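Local structure of MAU2 chromatid cohesion factor homolog (Saccharomyces cerevisiae, 4XDN) at residues Q162-V165 and L171-N174; I507-S512 and D526-E531. The protein forms a complex with Scc2 that is required for loading cohesin onto chromosomes, and so takes part in sister chromatid cohesion. All blocks are in the same frame, centred on the assembly; numbering follows the deposited sequence.

Interaction 1. Residues Q162-V165 and L171-N174; sequences QYMV and LYQN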
ATOM      1  N   GLN A 162     -19.192  11.472  22.078  1.00 38.95           N
ATOM      2  CA  GLN A 162     -19.241  12.283  23.289  1.00 44.25           C
ATOM      3  C   GLN A 162     -20.514  12.006  24.078  1.00 44.10           C
ATOM      4  O   GLN A 162     -20.496  11.941  25.307  1.00 44.46           O
ATOM      5  CB  GLN A 162     -19.155  13.771  22.933  1.00 50.42           C
ATOM      6  CG  GLN A 162     -19.369  14.730  24.104  1.00 59.12           C
ATOM      7  CD  GLN A 162     -18.259  14.662  25.133  1.00 64.73           C
ATOM      8  OE1 GLN A 162     -18.251  13.796  26.009  1.00 66.68           O
ATOM      9  NE2 GLN A 162     -17.314  15.588  25.036  1.00 66.15           N
ATOM     10  N   TYR A 163     -21.620  11.841  23.362  1.00 42.22           N
ATOM     11  CA  TYR A 163     -22.912  11.624  23.997  1.00 39.90           C
ATOM     12  C   TYR A 163     -22.985  10.234  24.620  1.00 37.55           C
ATOM     13  O   TYR A 163     -23.552  10.055  25.695  1.00 40.89           O
ATOM     14  CB  TYR A 163     -24.042  11.830  22.978  1.00 40.07           C
ATOM     15  CG  TYR A 163     -25.144  10.795  23.024  1.00 40.19           C
ATOM     16  CD1 TYR A 163     -26.080  10.786  24.048  1.00 42.35           C
ATOM     17  CD2 TYR A 163     -25.260   9.839  22.025  1.00 39.31           C
ATOM     18  CE1 TYR A 163     -27.090   9.841  24.084  1.00 43.37           C
ATOM     19  CE2 TYR A 163     -26.265   8.891  22.052  1.00 42.17           C
ATOM     20  CZ  TYR A 163     -27.178   8.898  23.083  1.00 42.93           C
ATOM     21  OH  TYR A 163     -28.179   7.956  23.107  1.00 43.32           O
ATOM     22  N   MET A 164     -22.384   9.253  23.957  1.00 34.97           N
ATOM     23  CA  MET A 164     -22.505   7.864  24.386  1.00 34.78           C
ATOM     24  C   MET A 164     -21.578   7.495  25.538  1.00 36.80           C
ATOM     25  O   MET A 164     -21.943   6.682  26.389  1.00 39.05           O
ATOM     26  CB  MET A 164     -22.245   6.938  23.205  1.00 36.00           C
ATOM     27  CG  MET A 164     -23.313   7.035  22.142  1.00 37.81           C
ATOM     28  SD  MET A 164     -22.839   6.278  20.588  1.00 67.22           S
ATOM     29  CE  MET A 164     -22.364   4.664  21.157  1.00 32.68           C
ATOM     30  N   VAL A 165     -20.382   8.076  25.573  1.00 35.35           N
ATOM     31  CA  VAL A 165     -19.464   7.807  26.675  1.00 38.70           C
ATOM     32  C   VAL A 165     -20.051   8.300  27.997  1.00 36.56           C
ATOM     33  O   VAL A 165     -19.651   7.837  29.063  1.00 37.13           O
ATOM     34  CB  VAL A 165     -18.078   8.459  26.458  1.00 41.70           C
ATOM     35  CG1 VAL A 165     -17.375   7.826  25.268  1.00 40.82           C
ATOM     36  CG2 VAL A 165     -18.201   9.972  26.285  1.00 44.81           C
ATOM     37  N   LEU A 171     -23.379  -1.428  27.086  1.00 41.94           N
ATOM     38  CA  LEU A 171     -23.737  -1.517  25.677  1.00 41.36           C
ATOM     39  C   LEU A 171     -23.315  -0.253  24.933  1.00 36.77           C
ATOM     40  O   LEU A 171     -22.670  -0.324  23.888  1.00 31.36           O
ATOM     41  CB  LEU A 171     -25.241  -1.743  25.519  1.00 44.57           C
ATOM     42  CG  LEU A 171     -25.733  -2.069  24.106  1.00 46.11           C
ATOM     43  CD1 LEU A 171     -25.210  -3.421  23.646  1.00 46.75           C
ATOM     44  CD2 LEU A 171     -27.253  -2.035  24.054  1.00 47.97           C
ATOM     45  N   TYR A 172     -23.677   0.900  25.487  1.00 36.71           N
ATOM     46  CA  TYR A 172     -23.366   2.185  24.871  1.00 36.77           C
ATOM     47  C   TYR A 172     -21.875   2.499  24.928  1.00 36.77           C
ATOM     48  O   TYR A 172     -21.354   3.210  24.067  1.00 34.87           O
ATOM     49  CB  TYR A 172     -24.161   3.303  25.549  1.00 40.44           C
ATOM     50  CG  TYR A 172     -25.592   3.391  25.072  1.00 42.52           C
ATOM     51  CD1 TYR A 172     -25.907   4.050  23.892  1.00 41.84           C
ATOM     52  CD2 TYR A 172     -26.626   2.812  25.794  1.00 44.46           C
ATOM     53  CE1 TYR A 172     -27.211   4.132  23.445  1.00 42.73           C
ATOM     54  CE2 TYR A 172     -27.934   2.892  25.354  1.00 44.29           C
ATOM     55  CZ  TYR A 172     -28.219   3.553  24.178  1.00 44.87           C
ATOM     56  OH  TYR A 172     -29.516   3.639  23.729  1.00 48.92           O
ATOM     57  N   GLN A 173     -21.198   1.972  25.944  1.00 37.03           N
ATOM     58  CA  GLN A 173     -19.754   2.135  26.073  1.00 37.75           C
ATOM     59  C   GLN A 173     -19.029   1.406  24.947  1.00 35.99           C
ATOM     60  O   GLN A 173     -18.090   1.939  24.355  1.00 33.38           O
ATOM     61  CB  GLN A 173     -19.274   1.618  27.430  1.00 42.22           C
ATOM     62  CG  GLN A 173     -19.643   2.517  28.600  1.00 48.10           C
ATOM     63  CD  GLN A 173     -18.918   3.850  28.565  1.00 51.27           C
ATOM     64  OE1 GLN A 173     -17.777   3.939  28.110  1.00 48.16           O
ATOM     65  NE2 GLN A 173     -19.583   4.897  29.043  1.00 54.60           N
ATOM     66  N   ASN A 174     -19.468   0.185  24.657  1.00 36.41           N
ATOM     67  CA  ASN A 174     -18.895  -0.590  23.563  1.00 35.20           C
ATOM     68  C   ASN A 174     -19.240   0.012  22.210  1.00 31.95           C
ATOM     69  O   ASN A 174     -18.389   0.099  21.328  1.00 29.47           O
ATOM     70  CB  ASN A 174     -19.374  -2.040  23.620  1.00 36.73           C
ATOM     71  CG  ASN A 174     -18.646  -2.850  24.670  1.00 41.37           C
ATOM     72  OD1 ASN A 174     -17.661  -3.523  24.377  1.00 42.00           O
ATOM     73  ND2 ASN A 174     -19.128  -2.790  25.905  1.00 44.86           N
TER
HETATM   74  O   HOH W   1     -29.611   5.892  21.602  1.00 46.43           O
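M164 overlaps the edge of the Y172 ring: its CG sits near the ring plane, 4.3 Å from Y172 CD1, and the sulfur end of the chain runs past the tyrosine toward its backbone. With CG anti to the carbonyl carbon (chi1 -67°) and a bend at chi3, the thioether turns its methyl inward, and M164 CE rests 3.4 Å from Y172 O. From the other helix, Y172 directs its CB at the backbone of its neighbour, coming within 4.1 Å of M164 O. Since M164 is buried while Y172 is partly exposed, the apolar part of the contact lies on the inner side, where M164 also packs on W175, A176 and, from helix 126-144, M130.

Y163 joins from the outer side. Its hydroxyl approaches the neighbouring ring obliquely, and Y163 OH lies 4.0 Å from Y172 CE1. A water stands 2.9 Å from Y163 OH and 3.1 Å from Y172 OH; the two hydroxyls are linked through this water, not to each other.

Q173 adds the direct polar link. Its chain bends at chi2 (-67°) and carries the amide back to the preceding helix. The stronger partner of NE2 is L167 O in the turn; the bond that crosses the contact runs from Q173 NE2 to V165 O at 2.9 Å. It is bent, with an N-H...O angle of 141°, and NE2 stands above the carbonyl plane, whereas the acceptor lies close to the plane of the amide. One side-chain nitrogen thus grips two main-chain carbonyls. Helices 147-165 and 170-189, consecutive, joined by a short turn and packed against each other right beside it, form a helical hairpin, the building unit of alpha-helical repeat folds.

Interaction 2. Residues I507-S512 and D526-E531; sequences ILWLFS and DKQRAE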
ATOM      1  N   ILE A 507      27.131   7.973   3.615  1.00 39.19           N
ATOM      2  CA  ILE A 507      28.052   7.810   2.496  1.00 36.06           C
ATOM      3  C   ILE A 507      28.065   9.041   1.590  1.00 35.98           C
ATOM      4  O   ILE A 507      29.132   9.537   1.218  1.00 36.54           O
ATOM      5  CB  ILE A 507      27.682   6.547   1.675  1.00 44.27           C
ATOM      6  CG1 ILE A 507      28.429   5.315   2.199  1.00 44.21           C
ATOM      7  CG2 ILE A 507      28.024   6.712   0.196  1.00 45.80           C
ATOM      8  CD1 ILE A 507      28.481   5.176   3.715  1.00 47.46           C
ATOM      9  N   LEU A 508      26.879   9.528   1.238  1.00 35.85           N
ATOM     10  CA  LEU A 508      26.761  10.664   0.327  1.00 37.22           C
ATOM     11  C   LEU A 508      27.267  11.953   0.964  1.00 39.00           C
ATOM     12  O   LEU A 508      27.856  12.795   0.285  1.00 39.80           O
ATOM     13  CB  LEU A 508      25.307  10.844  -0.122  1.00 38.13           C
ATOM     14  CG  LEU A 508      24.739   9.783  -1.068  1.00 38.74           C
ATOM     15  CD1 LEU A 508      23.269  10.059  -1.335  1.00 39.80           C
ATOM     16  CD2 LEU A 508      25.514   9.721  -2.382  1.00 37.51           C
ATOM     17  N   TRP A 509      27.038  12.109   2.264  1.00 39.48           N
ATOM     18  CA  TRP A 509      27.525  13.284   2.979  1.00 42.06           C
ATOM     19  C   TRP A 509      29.050  13.282   3.020  1.00 42.00           C
ATOM     20  O   TRP A 509      29.688  14.293   2.733  1.00 43.25           O
ATOM     21  CB  TRP A 509      26.964  13.332   4.399  1.00 43.34           C
ATOM     22  CG  TRP A 509      27.180  14.653   5.080  1.00 45.89           C
ATOM     23  CD1 TRP A 509      26.323  15.716   5.096  1.00 46.63           C
ATOM     24  CD2 TRP A 509      28.328  15.053   5.843  1.00 46.89           C
ATOM     25  NE1 TRP A 509      26.865  16.750   5.819  1.00 49.00           N
ATOM     26  CE2 TRP A 509      28.095  16.368   6.289  1.00 49.24           C
ATOM     27  CE3 TRP A 509      29.527  14.425   6.192  1.00 46.83           C
ATOM     28  CZ2 TRP A 509      29.017  17.068   7.066  1.00 51.50           C
ATOM     29  CZ3 TRP A 509      30.441  15.123   6.964  1.00 49.05           C
ATOM     30  CH2 TRP A 509      30.181  16.430   7.391  1.00 51.35           C
ATOM     31  N   LEU A 510      29.629  12.139   3.371  1.00 41.16           N
ATOM     32  CA  LEU A 510      31.075  12.023   3.484  1.00 43.58           C
ATOM     33  C   LEU A 510      31.752  12.161   2.123  1.00 45.53           C
ATOM     34  O   LEU A 510      32.813  12.777   2.011  1.00 46.12           O
ATOM     35  CB  LEU A 510      31.453  10.691   4.136  1.00 41.11           C
ATOM     36  CG  LEU A 510      31.067  10.559   5.613  1.00 42.30           C
ATOM     37  CD1 LEU A 510      31.283   9.138   6.105  1.00 41.57           C
ATOM     38  CD2 LEU A 510      31.856  11.537   6.472  1.00 44.70           C
ATOM     39  N   PHE A 511      31.136  11.595   1.088  1.00 44.73           N
ATOM     40  CA  PHE A 511      31.659  11.725  -0.269  1.00 42.22           C
ATOM     41  C   PHE A 511      31.706  13.185  -0.709  1.00 42.64           C
ATOM     42  O   PHE A 511      32.605  13.588  -1.447  1.00 44.47           O
ATOM     43  CB  PHE A 511      30.807  10.923  -1.262  1.00 42.75           C
ATOM     44  CG  PHE A 511      31.102   9.439  -1.290  1.00 40.60           C
ATOM     45  CD1 PHE A 511      32.148   8.889  -0.563  1.00 39.56           C
ATOM     46  CD2 PHE A 511      30.325   8.596  -2.065  1.00 39.33           C
ATOM     47  CE1 PHE A 511      32.402   7.532  -0.606  1.00 37.82           C
ATOM     48  CE2 PHE A 511      30.577   7.239  -2.110  1.00 37.52           C
ATOM     49  CZ  PHE A 511      31.616   6.707  -1.380  1.00 36.39           C
ATOM     50  N   SER A 512      30.738  13.973  -0.250  1.00 41.63           N
ATOM     51  CA  SER A 512      30.602  15.357  -0.692  1.00 42.42           C
ATOM     52  C   SER A 512      31.308  16.362   0.225  1.00 44.68           C
ATOM     53  O   SER A 512      31.351  17.555  -0.084  1.00 46.23           O
ATOM     54  CB  SER A 512      29.121  15.720  -0.803  1.00 44.01           C
ATOM     55  OG  SER A 512      28.457  15.536   0.436  1.00 45.74           O
ATOM     56  N   ASP A 526      33.779  20.739  12.391  1.00 78.84           N
ATOM     57  CA  ASP A 526      34.503  19.573  12.880  1.00 80.03           C
ATOM     58  C   ASP A 526      33.564  18.628  13.623  1.00 77.20           C
ATOM     59  O   ASP A 526      33.806  17.422  13.684  1.00 73.53           O
ATOM     60  CB  ASP A 526      35.653  20.001  13.794  1.00 87.54           C
ATOM     61  CG  ASP A 526      36.679  20.859  13.078  1.00 91.81           C
ATOM     62  OD1 ASP A 526      36.877  20.661  11.860  1.00 91.55           O
ATOM     63  OD2 ASP A 526      37.288  21.732  13.734  1.00 95.31           O
ATOM     64  N   LYS A 527      32.494  19.182  14.187  1.00 78.60           N
ATOM     65  CA  LYS A 527      31.493  18.382  14.883  1.00 77.59           C
ATOM     66  C   LYS A 527      30.719  17.516  13.896  1.00 73.90           C
ATOM     67  O   LYS A 527      30.395  16.364  14.186  1.00 72.51           O
ATOM     68  CB  LYS A 527      30.532  19.283  15.665  1.00 80.25           C
ATOM     69  CG  LYS A 527      29.306  18.557  16.213  1.00 80.32           C
ATOM     70  CD  LYS A 527      28.497  19.424  17.170  1.00 85.59           C
ATOM     71  CE  LYS A 527      29.224  19.639  18.492  1.00 90.06           C
ATOM     72  NZ  LYS A 527      28.340  20.243  19.526  1.00 93.32           N
ATOM     73  N   GLN A 528      30.429  18.079  12.728  1.00 72.47           N
ATOM     74  CA  GLN A 528      29.692  17.367  11.690  1.00 69.11           C
ATOM     75  C   GLN A 528      30.508  16.214  11.123  1.00 66.48           C
ATOM     76  O   GLN A 528      29.974  15.139  10.856  1.00 64.41           O
ATOM     77  CB  GLN A 528      29.296  18.326  10.568  1.00 68.16           C
ATOM     78  CG  GLN A 528      28.132  19.238  10.919  1.00 68.55           C
ATOM     79  CD  GLN A 528      27.941  20.353   9.911  1.00 70.32           C
ATOM     80  OE1 GLN A 528      28.651  20.432   8.910  1.00 70.29           O
ATOM     81  NE2 GLN A 528      26.977  21.228  10.174  1.00 73.50           N
ATOM     82  N   ARG A 529      31.803  16.443  10.934  1.00 66.92           N
ATOM     83  CA  ARG A 529      32.692  15.410  10.419  1.00 63.75           C
ATOM     84  C   ARG A 529      32.734  14.217  11.366  1.00 62.81           C
ATOM     85  O   ARG A 529      32.532  13.078  10.949  1.00 61.00           O
ATOM     86  CB  ARG A 529      34.100  15.971  10.203  1.00 65.07           C
ATOM     87  CG  ARG A 529      34.213  16.909   9.012  1.00 65.32           C
ATOM     88  CD  ARG A 529      35.642  17.390   8.811  1.00 69.33           C
ATOM     89  NE  ARG A 529      35.860  18.720   9.379  1.00 76.73           N
ATOM     90  CZ  ARG A 529      35.791  19.860   8.695  1.00 78.11           C
ATOM     91  NH1 ARG A 529      35.513  19.859   7.395  1.00 75.75           N
ATOM     92  NH2 ARG A 529      36.005  21.014   9.315  1.00 79.97           N
ATOM     93  N   ALA A 530      32.984  14.487  12.643  1.00 65.01           N
ATOM     94  CA  ALA A 530      33.039  13.438  13.656  1.00 65.68           C
ATOM     95  C   ALA A 530      31.707  12.700  13.749  1.00 64.14           C
ATOM     96  O   ALA A 530      31.671  11.487  13.957  1.00 63.29           O
ATOM     97  CB  ALA A 530      33.410  14.030  15.005  1.00 69.31           C
ATOM     98  N   GLU A 531      30.617  13.444  13.597  1.00 64.20           N
ATOM     99  CA  GLU A 531      29.279  12.869  13.638  1.00 64.26           C
ATOM    100  C   GLU A 531      29.116  11.811  12.551  1.00 58.65           C
ATOM    101  O   GLU A 531      28.764  10.668  12.834  1.00 57.19           O
ATOM    102  CB  GLU A 531      28.223  13.968  13.479  1.00 70.82           C
ATOM    103  CG  GLU A 531      26.786  13.468  13.333  1.00 76.56           C
ATOM    104  CD  GLU A 531      26.273  12.779  14.583  1.00 85.00           C
ATOM    105  OE1 GLU A 531      26.418  13.353  15.684  1.00 91.15           O
ATOM    106  OE2 GLU A 531      25.723  11.664  14.467  1.00 84.89           O
TER
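W509 reaches across from helix 499-513 and brings the benzo half of its indole obliquely up to the first turn of helix 526-543. The close part of the contact is compact: CZ2 of W509 is 3.7 Å from Q528 CB, CH2 of W509 is 3.7 Å from Q528 O, and CZ3 of W509 approaches R529 CA at 4.1 Å. The indole is swung out by a first torsion that sets CG opposite the backbone N (chi1 -167°). The Q528 amide plane stands at 86° to the indole plane, and its OE1 meets the ring edge in plane, 3.9 Å from W509 CZ2. That oxygen also accepts from the S525 backbone N, which fixes the amide beside the start of the helix.

The same indole also stacks with H513 and Y532 and meets the ring of W483. Shortening W509 to an alanine is likely to open a gap beside Q528 CB and leave H513 and Y532 without the ring they stack on.

The solvent side belongs to Q528, an exposed residue. R529 forms the looser flank: its CB points away from helix 499-513, its CG stays 4.4 Å from W509 CH2, and its side chain packs on F514 and C524. Its guanidinium turns back along its own helix, where NH2 makes a salt bridge to D526 OD1 at 2.7 Å. The N-H...O angle is 163°, with the donor on the anti side of the carboxylate but tilted out of its plane; a second bond, from NE to OD1, is weak.

The helices are thus probably held here mainly by van der Waals packing of the indole on aliphatic and backbone atoms of Q528, while the R529-D526 pair is internal to helix 526-543.

How the interactions relate
The two contacts occupy remote parts of one elongated, largely helical chain: their centres are 55 Å apart and their nearest atoms about 44 Å, with no touch. Each centre lies 32 to 33 Å from the centre of the chain, slightly beyond its 30 Å radius of gyration, and both fall within the cohesin loading factor range. Each joins successive helices, interaction 1 across a short turn and interaction 2 across a 12-residue connection. Neither adjoins a ligand or an active site. They differ in surroundings, because L508 and F511 of 507-512 also pack on another protein chain, whereas no other chain of the assembly touches 162-165 or 171-174.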